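Local atomic coordinates of taurocyamine kinase (Schistosoma mansoni, PDB entry 4WOD), a protein that reversibly transfers phosphate between ATP and the guanidino compound taurocyamine, using magnesium as cofactor, in a chain that holds two copies of the kinase unit. Residues L691-E695 / L696-H700. The protein carries 4 engineered substitutions. Sequence-based numbering, arbitrary orientation.
Sequences LGLTE and LQAAH
The backbone N of Thr694 gives its hydrogen to OE1 of Gln697 at 2.8 Å, a nearly straight bond (168° at the hydrogen) that forms one half of a capping box. In the other half, Gln697 N donates to OG1 of Thr694 over 3.2 Å, so each residue uses its side chain to bind the backbone N-H of the other. Thr694 is thus the N-cap of helix 695-715, the long C-terminal helix of the second catalytic domain. Its OG1 sits between its own backbone N and carbonyl carbon (chi1 65°), facing the first turn; there it also lies 3.2 Å from CG of Gln697. Gln697 sends CG back beside its own N and then runs extended, bringing the amide to the threonine; the donor N is tilted 21° from the plane of that carbonyl. Regular helix bonding follows, Thr694 O accepting from Ala698 N and Glu695 O from Ala699 N. Leu693 CB lies 3.7 Å from Gln697 OE1, while its CD1 branch meets Ala698 CA at 3.7 Å. The side chain of Glu695 starts away from the following turn, and its OE1 accepts from the backbone N of Thr461 in a neighbouring loop, tying the helix start to it. Ala699 packs against Tyr603 of helix 599-614. The apolar contact beside the capping box is Leu693 CD1 against Ala698 CB, 4.0 Å apart.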
# COMPACT_ATOMS: atom_id res chain seq x y z
N LEU A 691 -3.58 28.16 -17.66
CA LEU A 691 -2.53 29.18 -17.63
C LEU A 691 -2.50 29.92 -18.96
O LEU A 691 -2.65 29.31 -20.02
CB LEU A 691 -1.18 28.51 -17.33
CG LEU A 691 0.09 29.35 -17.32
CD1 LEU A 691 0.10 30.21 -16.08
CD2 LEU A 691 1.32 28.46 -17.35
N GLY A 692 -2.33 31.24 -18.93
CA GLY A 692 -2.26 32.02 -20.15
C GLY A 692 -3.58 32.67 -20.51
O GLY A 692 -3.75 33.21 -21.60
N LEU A 693 -4.53 32.62 -19.58
CA LEU A 693 -5.84 33.20 -19.80
C LEU A 693 -6.40 33.68 -18.46
O LEU A 693 -5.89 33.30 -17.41
CB LEU A 693 -6.78 32.19 -20.48
CG LEU A 693 -7.48 31.11 -19.64
CD1 LEU A 693 -8.42 30.28 -20.53
CD2 LEU A 693 -6.51 30.19 -18.91
N THR A 694 -7.44 34.51 -18.47
CA THR A 694 -8.01 34.95 -17.20
C THR A 694 -9.06 33.96 -16.71
O THR A 694 -9.47 33.05 -17.44
CB THR A 694 -8.63 36.36 -17.30
OG1 THR A 694 -9.75 36.31 -18.18
CG2 THR A 694 -7.60 37.39 -17.79
N GLU A 695 -9.50 34.15 -15.47
CA GLU A 695 -10.53 33.30 -14.88
C GLU A 695 -11.82 33.44 -15.68
O GLU A 695 -12.47 32.45 -16.05
CB GLU A 695 -10.76 33.68 -13.40
CG GLU A 695 -9.64 33.25 -12.43
CD GLU A 695 -8.42 34.16 -12.41
OE1 GLU A 695 -8.41 35.17 -13.13
OE2 GLU A 695 -7.46 33.87 -11.67
N LEU A 696 -12.17 34.68 -15.98
CA LEU A 696 -13.34 34.98 -16.81
C LEU A 696 -13.27 34.27 -18.16
O LEU A 696 -14.25 33.65 -18.59
CB LEU A 696 -13.45 36.49 -17.00
CG LEU A 696 -14.80 37.03 -17.47
CD1 LEU A 696 -15.91 36.60 -16.52
CD2 LEU A 696 -14.72 38.54 -17.57
N GLN A 697 -12.12 34.33 -18.82
CA GLN A 697 -11.98 33.65 -20.10
C GLN A 697 -12.08 32.14 -19.93
O GLN A 697 -12.70 31.46 -20.75
CB GLN A 697 -10.65 34.04 -20.78
CG GLN A 697 -10.58 35.51 -21.16
CD GLN A 697 -9.19 35.98 -21.57
OE1 GLN A 697 -8.17 35.52 -21.03
NE2 GLN A 697 -9.15 36.89 -22.53
N ALA A 698 -11.49 31.61 -18.86
CA ALA A 698 -11.55 30.17 -18.60
C ALA A 698 -13.00 29.71 -18.52
O ALA A 698 -13.39 28.73 -19.16
CB ALA A 698 -10.81 29.82 -17.30
N ALA A 699 -13.80 30.41 -17.74
CA ALA A 699 -15.20 30.03 -17.58
C ALA A 699 -15.98 30.28 -18.88
O ALA A 699 -16.90 29.53 -19.21
CB ALA A 699 -15.83 30.78 -16.41
N HIS A 700 -15.61 31.33 -19.62
CA HIS A 700 -16.32 31.65 -20.86
C HIS A 700 -15.99 30.64 -21.96
O HIS A 700 -16.86 30.28 -22.75
CB HIS A 700 -15.99 33.06 -21.33
CG HIS A 700 -16.90 33.55 -22.42
ND1 HIS A 700 -16.46 34.31 -23.48
CD2 HIS A 700 -18.23 33.38 -22.61
CE1 HIS A 700 -17.48 34.60 -24.26
NE2 HIS A 700 -18.56 34.05 -23.76